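Local coordinates for protein protocatechuate decarboxylase (Klebsiella pneumoniae, PDB 5O3M) that catalyses the decarboxylation of 3,4-dihydroxybenzoate (protocatechuate) to catechol as a UbiD-family enzyme dependent on prenylated flavin, and can be used for para-carboxylation of catechols, at residues D39-E44 against R99-L104; F169-A174 against A235-A240. One frame throughout, in Å; residues are numbered along the deposited sequence.

Contact 1: D39-E44 against R99-L104; sequences DNQYLE and RQRAAL
Arg101 NH1 is held by two carbonyl oxygens: Gln41 OE1, which it reaches at 2.8 Å, and Gly75 O. This is the N-terminal domain of a UbiD-family decarboxylase, where the first turn of helix 99-106 is fastened to the chain just before strand 42-45, an outermost strand, within this chain, of a small mixed sheet. The bond to Gln41 OE1 is nearly straight at the hydrogen, 164°, and the oxygen sits at the guanidinium edge, close to its plane. Seen from the glutamine the fit is less regular: NH1 stands 39° out of the amide plane, above it and not on a lone pair.

The arginine arrives there because its chain turns about the CG-CD bond (chi3 61°), which folds the guanidinium back alongside the glutamine, the two side chains running past each other in opposite directions. The fold also brings the arginine's aliphatic part against the same oxygen, with Gln41 OE1 lying 3.1 Å from Arg101 CB and equally close to Arg101 CD. Elsewhere in the chain, Arg101 NE bonds to Met95 O and Arg101 NH2 to Gly94 O, so all three guanidinium nitrogens are engaged by neutral carbonyls, which together fix the rotation of this buried group. Leu35 of helix 28-36 packs on both Gln41 and Arg101.

On the strand itself, Tyr42 OH donates to Glu44 OE2 at 2.7 Å, meeting the carboxylate on its anti side, while Glu44 OE1 is bonded to Asn81. Back at the helix, Leu104 crosses the glutamine at a slant, its CD1 methyl against Gln41 CG and the amide carbon Gln41 CD, 3.9 Å from each.

Contact 2: F169-A174 against A235-A240; sequences FCLGLA and AIYIGA. With 9JE (pentane-1,5-diol), chain G.
The Rift-related domain of this UbiD-family protein is built on a curled antiparallel sheet, and here its strand 168-177 is crossed by helix 234-240, which follows strand 224-230, a neighbour of 168-177 in that sheet. The two axes pass 10.4 Å apart at 76°. Tyr237 reaches over from the helix to the strand backbone, and its OH donates to Leu171 O at 2.7 Å. The hydroxyl lies in the carbonyl plane with a C=O...O angle of 149°; it also accepts a bond from Gly231 N, so this buried oxygen is gripped twice.

Leu171 closes over the phenol as well. Its CB lies 3.8 Å from Tyr237 CE1, and its CD2 methyl sits above one face of the ring. Beyond these segments the ring of His96 meets the tyrosine at a steep angle, and Met230 packs on it too.

Further along the strand, Leu173 also points to the helix. A chi1 of -174° swings CG away from the backbone N toward the helix, where the two methyls meet different residues: CD1 rests on Ala240 CB at 3.7 Å, and CD2 touches Ile236 CG2 at 4.0 Å. These two helix residues, one turn apart, thus straddle the leucine's end.

One residue before Leu171, Cys170 O accepts a 2.8 Å bond from O07 of the pentane-1,5-diol, whose pocket also includes Leu340, His347, Leu350 and Ala351. A helix packed steeply across a strand of a curled antiparallel sheet is consistent with the split-barrel core of UbiD-type decarboxylases.

In the fold
Along the chain the contacts come in series: contact 1 closes within the N-terminal domain before contact 2 opens in the Rift-related one. Their centres lie 18 Å apart, contact 2 deep at about 8 Å from the centre of the chain and contact 1 further out at about 16 Å. They rest on different sheets, yet their helices meet directly, Ala102 CB of helix 99-106 packing 4.1 Å from Ile238 CD1 of helix 234-240. A second connection runs through the loop before helix 99-106, where Gly94 and Met95 bond Arg101 and the next residue, His96, meets Tyr237. Together they join the N-terminal part to the Rift-related core.

Contact 1: D39-E44 against R99-L104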
ATOM      1  N   ASP A  39     -30.035  -1.711  43.936  1.00 70.94           N
ATOM      2  CA  ASP A  39     -30.283  -3.108  43.622  1.00 65.97           C
ATOM      3  C   ASP A  39     -29.210  -3.658  42.687  1.00 55.62           C
ATOM      4  O   ASP A  39     -28.780  -2.996  41.739  1.00 59.54           O
ATOM      5  CB  ASP A  39     -31.678  -3.265  43.023  1.00 65.40           C
ATOM      6  CG  ASP A  39     -32.778  -2.998  44.052  1.00 75.83           C
ATOM      7  OD1 ASP A  39     -33.050  -3.889  44.889  1.00 78.21           O
ATOM      8  OD2 ASP A  39     -33.344  -1.881  44.047  1.00 81.01           O
ATOM      9  N   ASN A  40     -28.748  -4.870  43.005  1.00 58.86           N
ATOM     10  CA  ASN A  40     -27.791  -5.626  42.198  1.00 51.40           C
ATOM     11  C   ASN A  40     -26.404  -4.975  42.166  1.00 52.21           C
ATOM     12  O   ASN A  40     -25.652  -5.146  41.207  1.00 53.88           O
ATOM     13  CB  ASN A  40     -28.330  -5.854  40.784  1.00 45.78           C
ATOM     14  CG  ASN A  40     -29.741  -6.456  40.778  1.00 63.41           C
ATOM     15  OD1 ASN A  40     -30.643  -5.930  40.123  1.00 73.91           O
ATOM     16  ND2 ASN A  40     -29.937  -7.553  41.517  1.00 62.24           N
ATOM     17  N   GLN A  41     -26.040  -4.252  43.225  1.00 52.26           N
ATOM     18  CA  GLN A  41     -24.708  -3.680  43.363  1.00 48.01           C
ATOM     19  C   GLN A  41     -23.830  -4.421  44.361  1.00 45.58           C
ATOM     20  O   GLN A  41     -22.609  -4.448  44.200  1.00 42.10           O
ATOM     21  CB  GLN A  41     -24.808  -2.204  43.773  1.00 36.41           C
ATOM     22  CG  GLN A  41     -25.275  -1.319  42.643  1.00 36.83           C
ATOM     23  CD  GLN A  41     -24.303  -1.340  41.460  1.00 42.93           C
ATOM     24  OE1 GLN A  41     -23.096  -1.525  41.626  1.00 50.69           O
ATOM     25  NE2 GLN A  41     -24.836  -1.165  40.263  1.00 46.16           N
ATOM     26  N   TYR A  42     -24.426  -5.028  45.379  1.00 45.12           N
ATOM     27  CA  TYR A  42     -23.699  -5.757  46.399  1.00 43.62           C
ATOM     28  C   TYR A  42     -24.386  -7.098  46.582  1.00 48.21           C
ATOM     29  O   TYR A  42     -25.617  -7.159  46.665  1.00 50.50           O
ATOM     30  CB  TYR A  42     -23.660  -4.956  47.722  1.00 40.14           C
ATOM     31  CG  TYR A  42     -22.872  -5.621  48.830  1.00 39.61           C
ATOM     32  CD1 TYR A  42     -21.471  -5.643  48.814  1.00 42.31           C
ATOM     33  CD2 TYR A  42     -23.527  -6.248  49.883  1.00 37.94           C
ATOM     34  CE1 TYR A  42     -20.757  -6.265  49.834  1.00 40.47           C
ATOM     35  CE2 TYR A  42     -22.832  -6.864  50.907  1.00 42.14           C
ATOM     36  CZ  TYR A  42     -21.453  -6.875  50.885  1.00 49.03           C
ATOM     37  OH  TYR A  42     -20.789  -7.511  51.922  1.00 57.00           O
ATOM     38  N   LEU A  43     -23.597  -8.176  46.624  1.00 40.44           N
ATOM     39  CA  LEU A  43     -24.148  -9.510  46.837  1.00 45.86           C
ATOM     40  C   LEU A  43     -23.262 -10.292  47.799  1.00 45.98           C
ATOM     41  O   LEU A  43     -22.034 -10.246  47.688  1.00 47.31           O
ATOM     42  CB  LEU A  43     -24.294 -10.269  45.510  1.00 45.75           C
ATOM     43  CG  LEU A  43     -24.811 -11.709  45.586  1.00 45.74           C
ATOM     44  CD1 LEU A  43     -26.268 -11.731  45.992  1.00 38.37           C
ATOM     45  CD2 LEU A  43     -24.606 -12.409  44.241  1.00 48.08           C
ATOM     46  N   GLU A  44     -23.891 -10.996  48.751  1.00 42.05           N
ATOM     47  CA  GLU A  44     -23.194 -11.865  49.697  1.00 49.78           C
ATOM     48  C   GLU A  44     -23.568 -13.329  49.484  1.00 53.77           C
ATOM     49  O   GLU A  44     -24.663 -13.648  49.003  1.00 52.73           O
ATOM     50  CB  GLU A  44     -23.500 -11.492  51.152  1.00 51.06           C
ATOM     51  CG  GLU A  44     -22.977 -10.134  51.588  1.00 57.43           C
ATOM     52  CD  GLU A  44     -22.846 -10.040  53.091  1.00 59.28           C
ATOM     53  OE1 GLU A  44     -23.213 -11.030  53.753  1.00 63.79           O
ATOM     54  OE2 GLU A  44     -22.354  -9.005  53.605  1.00 55.12           O
ATOM     55  N   ARG A  99     -18.364   0.426  35.665  1.00 34.79           N
ATOM     56  CA  ARG A  99     -18.266   1.874  35.561  1.00 34.23           C
ATOM     57  C   ARG A  99     -19.431   2.553  36.274  1.00 38.97           C
ATOM     58  O   ARG A  99     -19.251   3.606  36.903  1.00 46.99           O
ATOM     59  CB  ARG A  99     -18.204   2.295  34.092  1.00 30.70           C
ATOM     60  CG  ARG A  99     -17.604   3.675  33.881  1.00 29.95           C
ATOM     61  CD  ARG A  99     -17.762   4.141  32.431  1.00 30.37           C
ATOM     62  NE  ARG A  99     -17.329   5.526  32.235  1.00 38.84           N
ATOM     63  CZ  ARG A  99     -16.133   5.857  31.759  1.00 42.29           C
ATOM     64  NH1 ARG A  99     -15.273   4.902  31.445  1.00 36.60           N
ATOM     65  NH2 ARG A  99     -15.792   7.131  31.592  1.00 35.22           N
ATOM     66  N   GLN A 100     -20.633   1.965  36.206  1.00 34.18           N
ATOM     67  CA  GLN A 100     -21.750   2.563  36.925  1.00 36.27           C
ATOM     68  C   GLN A 100     -21.533   2.496  38.431  1.00 39.50           C
ATOM     69  O   GLN A 100     -21.812   3.471  39.145  1.00 36.06           O
ATOM     70  CB  GLN A 100     -23.079   1.904  36.566  1.00 43.70           C
ATOM     71  CG  GLN A 100     -24.240   2.767  37.069  1.00 64.63           C
ATOM     72  CD  GLN A 100     -25.534   2.006  37.288  1.00 71.28           C
ATOM     73  OE1 GLN A 100     -25.755   0.941  36.705  1.00 78.05           O
ATOM     74  NE2 GLN A 100     -26.405   2.560  38.126  1.00 68.31           N
ATOM     75  N   ARG A 101     -21.034   1.360  38.933  1.00 32.02           N
ATOM     76  CA  ARG A 101     -20.803   1.245  40.369  1.00 39.13           C
ATOM     77  C   ARG A 101     -19.742   2.237  40.825  1.00 42.91           C
ATOM     78  O   ARG A 101     -19.892   2.876  41.875  1.00 47.60           O
ATOM     79  CB  ARG A 101     -20.416  -0.194  40.741  1.00 39.57           C
ATOM     80  CG  ARG A 101     -19.976  -0.377  42.197  1.00 41.33           C
ATOM     81  CD  ARG A 101     -20.198  -1.814  42.730  1.00 34.16           C
ATOM     82  NE  ARG A 101     -19.454  -2.839  41.986  1.00 44.20           N
ATOM     83  CZ  ARG A 101     -19.995  -3.626  41.051  1.00 37.25           C
ATOM     84  NH1 ARG A 101     -21.287  -3.504  40.750  1.00 33.48           N
ATOM     85  NH2 ARG A 101     -19.252  -4.534  40.428  1.00 32.78           N
ATOM     86  N   ALA A 102     -18.667   2.399  40.043  1.00 38.86           N
ATOM     87  CA  ALA A 102     -17.660   3.392  40.405  1.00 36.72           C
ATOM     88  C   ALA A 102     -18.267   4.790  40.415  1.00 43.42           C
ATOM     89  O   ALA A 102     -17.960   5.609  41.291  1.00 44.95           O
ATOM     90  CB  ALA A 102     -16.464   3.316  39.448  1.00 43.37           C
ATOM     91  N   ALA A 103     -19.158   5.072  39.462  1.00 42.80           N
ATOM     92  CA  ALA A 103     -19.862   6.347  39.473  1.00 40.86           C
ATOM     93  C   ALA A 103     -20.719   6.494  40.729  1.00 40.23           C
ATOM     94  O   ALA A 103     -20.709   7.548  41.379  1.00 42.40           O
ATOM     95  CB  ALA A 103     -20.714   6.491  38.209  1.00 36.26           C
ATOM     96  N   LEU A 104     -21.501   5.463  41.068  1.00 45.48           N
ATOM     97  CA  LEU A 104     -22.270   5.509  42.315  1.00 47.49           C
ATOM     98  C   LEU A 104     -21.363   5.784  43.508  1.00 46.34           C
ATOM     99  O   LEU A 104     -21.683   6.614  44.366  1.00 40.33           O
ATOM    100  CB  LEU A 104     -23.023   4.195  42.543  1.00 42.88           C
ATOM    101  CG  LEU A 104     -24.229   3.786  41.702  1.00 47.90           C
ATOM    102  CD1 LEU A 104     -24.771   2.492  42.270  1.00 52.26           C
ATOM    103  CD2 LEU A 104     -25.336   4.882  41.646  1.00 47.47           C
TER

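Contact 2: F169-A174 against A235-A240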
ATOM      1  N   PHE A 169      -2.440 -11.487  46.530  1.00 37.12           N
ATOM      2  CA  PHE A 169      -3.205 -10.285  46.839  1.00 36.81           C
ATOM      3  C   PHE A 169      -3.066  -9.341  45.651  1.00 37.57           C
ATOM      4  O   PHE A 169      -1.941  -9.002  45.254  1.00 34.13           O
ATOM      5  CB  PHE A 169      -2.708  -9.599  48.115  1.00 37.60           C
ATOM      6  CG  PHE A 169      -2.621 -10.522  49.321  1.00 39.79           C
ATOM      7  CD1 PHE A 169      -3.768 -10.948  49.978  1.00 36.03           C
ATOM      8  CD2 PHE A 169      -1.390 -10.945  49.798  1.00 32.31           C
ATOM      9  CE1 PHE A 169      -3.687 -11.789  51.084  1.00 33.82           C
ATOM     10  CE2 PHE A 169      -1.303 -11.783  50.889  1.00 39.65           C
ATOM     11  CZ  PHE A 169      -2.459 -12.197  51.543  1.00 42.57           C
ATOM     12  N   CYS A 170      -4.198  -8.928  45.079  1.00 37.03           N
ATOM     13  CA  CYS A 170      -4.195  -8.160  43.836  1.00 42.29           C
ATOM     14  C   CYS A 170      -4.537  -6.691  44.012  1.00 39.33           C
ATOM     15  O   CYS A 170      -4.487  -5.942  43.034  1.00 35.01           O
ATOM     16  CB  CYS A 170      -5.162  -8.779  42.816  1.00 39.34           C
ATOM     17  SG  CYS A 170      -4.647 -10.411  42.203  1.00 37.96           S
ATOM     18  N   LEU A 171      -4.874  -6.244  45.216  1.00 33.36           N
ATOM     19  CA  LEU A 171      -5.233  -4.842  45.411  1.00 36.53           C
ATOM     20  C   LEU A 171      -4.437  -4.244  46.562  1.00 40.45           C
ATOM     21  O   LEU A 171      -4.976  -3.584  47.451  1.00 37.70           O
ATOM     22  CB  LEU A 171      -6.737  -4.698  45.628  1.00 41.11           C
ATOM     23  CG  LEU A 171      -7.588  -4.690  44.355  1.00 38.74           C
ATOM     24  CD1 LEU A 171      -9.039  -4.549  44.699  1.00 37.34           C
ATOM     25  CD2 LEU A 171      -7.152  -3.556  43.398  1.00 36.15           C
ATOM     26  N   GLY A 172      -3.121  -4.467  46.548  1.00 44.30           N
ATOM     27  CA  GLY A 172      -2.246  -3.970  47.591  1.00 44.16           C
ATOM     28  C   GLY A 172      -1.729  -2.568  47.339  1.00 46.65           C
ATOM     29  O   GLY A 172      -0.997  -2.327  46.369  1.00 44.67           O
ATOM     30  N   LEU A 173      -2.097  -1.629  48.206  1.00 41.89           N
ATOM     31  CA  LEU A 173      -1.648  -0.243  48.084  1.00 43.88           C
ATOM     32  C   LEU A 173      -0.408  -0.051  48.956  1.00 45.65           C
ATOM     33  O   LEU A 173      -0.487  -0.055  50.192  1.00 35.84           O
ATOM     34  CB  LEU A 173      -2.760   0.726  48.468  1.00 35.92           C
ATOM     35  CG  LEU A 173      -2.436   2.202  48.235  1.00 40.86           C
ATOM     36  CD1 LEU A 173      -2.863   2.657  46.812  1.00 33.54           C
ATOM     37  CD2 LEU A 173      -3.104   3.051  49.308  1.00 42.14           C
ATOM     38  N   ALA A 174       0.738   0.120  48.306  1.00 45.95           N
ATOM     39  CA  ALA A 174       2.005   0.274  49.001  1.00 47.57           C
ATOM     40  C   ALA A 174       2.231   1.738  49.356  1.00 53.61           C
ATOM     41  O   ALA A 174       2.047   2.623  48.513  1.00 54.54           O
ATOM     42  CB  ALA A 174       3.158  -0.246  48.140  1.00 36.45           C
ATOM     43  N   ALA A 235     -12.566   5.296  46.438  1.00 42.64           N
ATOM     44  CA  ALA A 235     -11.975   6.561  46.021  1.00 40.90           C
ATOM     45  C   ALA A 235     -10.461   6.554  46.198  1.00 47.14           C
ATOM     46  O   ALA A 235      -9.747   7.249  45.465  1.00 47.45           O
ATOM     47  CB  ALA A 235     -12.619   7.723  46.790  1.00 35.79           C
ATOM     48  N   ILE A 236      -9.943   5.766  47.142  1.00 51.87           N
ATOM     49  CA  ILE A 236      -8.497   5.719  47.333  1.00 45.21           C
ATOM     50  C   ILE A 236      -7.835   4.899  46.227  1.00 40.05           C
ATOM     51  O   ILE A 236      -6.812   5.308  45.669  1.00 42.55           O
ATOM     52  CB  ILE A 236      -8.144   5.175  48.730  1.00 46.46           C
ATOM     53  CG1 ILE A 236      -8.616   6.138  49.830  1.00 46.45           C
ATOM     54  CG2 ILE A 236      -6.632   4.909  48.839  1.00 40.39           C
ATOM     55  CD1 ILE A 236      -8.383   5.604  51.241  1.00 40.30           C
ATOM     56  N   TYR A 237      -8.382   3.716  45.915  1.00 34.19           N
ATOM     57  CA  TYR A 237      -7.799   2.909  44.848  1.00 33.81           C
ATOM     58  C   TYR A 237      -7.871   3.649  43.516  1.00 40.68           C
ATOM     59  O   TYR A 237      -6.882   3.721  42.777  1.00 38.12           O
ATOM     60  CB  TYR A 237      -8.507   1.556  44.726  1.00 34.71           C
ATOM     61  CG  TYR A 237      -8.140   0.495  45.744  1.00 40.47           C
ATOM     62  CD1 TYR A 237      -6.865  -0.071  45.770  1.00 34.83           C
ATOM     63  CD2 TYR A 237      -9.090   0.019  46.644  1.00 36.02           C
ATOM     64  CE1 TYR A 237      -6.546  -1.049  46.677  1.00 38.04           C
ATOM     65  CE2 TYR A 237      -8.776  -0.956  47.560  1.00 36.68           C
ATOM     66  CZ  TYR A 237      -7.506  -1.485  47.568  1.00 37.44           C
ATOM     67  OH  TYR A 237      -7.208  -2.460  48.469  1.00 38.67           O
ATOM     68  N   ILE A 238      -9.047   4.198  43.196  1.00 40.77           N
ATOM     69  CA  ILE A 238      -9.242   4.884  41.918  1.00 42.55           C
ATOM     70  C   ILE A 238      -8.322   6.098  41.820  1.00 42.05           C
ATOM     71  O   ILE A 238      -7.575   6.258  40.847  1.00 46.26           O
ATOM     72  CB  ILE A 238     -10.725   5.264  41.740  1.00 42.43           C
ATOM     73  CG1 ILE A 238     -11.548   4.006  41.438  1.00 40.71           C
ATOM     74  CG2 ILE A 238     -10.909   6.337  40.657  1.00 39.39           C
ATOM     75  CD1 ILE A 238     -13.025   4.243  41.377  1.00 42.29           C
ATOM     76  N   GLY A 239      -8.330   6.946  42.847  1.00 38.76           N
ATOM     77  CA  GLY A 239      -7.494   8.135  42.813  1.00 39.54           C
ATOM     78  C   GLY A 239      -6.006   7.839  42.789  1.00 40.38           C
ATOM     79  O   GLY A 239      -5.220   8.625  42.248  1.00 49.32           O
ATOM     80  N   ALA A 240      -5.595   6.712  43.370  1.00 34.25           N
ATOM     81  CA  ALA A 240      -4.180   6.360  43.388  1.00 42.27           C
ATOM     82  C   ALA A 240      -3.646   5.986  42.007  1.00 45.12           C
ATOM     83  O   ALA A 240      -2.424   5.957  41.817  1.00 47.76           O
ATOM     84  CB  ALA A 240      -3.940   5.200  44.359  1.00 42.83           C
TER
HETATM   85  C02 9JE G 601      -3.264  -0.624  37.968  1.00 51.05           C
HETATM   86  C03 9JE G 601      -4.464  -1.214  38.683  1.00 41.90           C
HETATM   87  C04 9JE G 601      -4.653  -2.708  38.434  1.00 51.47           C
HETATM   88  C05 9JE G 601      -4.289  -3.581  39.640  1.00 59.28           C
HETATM   89  C06 9JE G 601      -4.291  -5.084  39.328  1.00 62.91           C
HETATM   90  O01 9JE G 601      -3.718   0.361  37.083  1.00 57.19           O
HETATM   91  O07 9JE G 601      -3.713  -5.820  40.386  1.00 54.81           O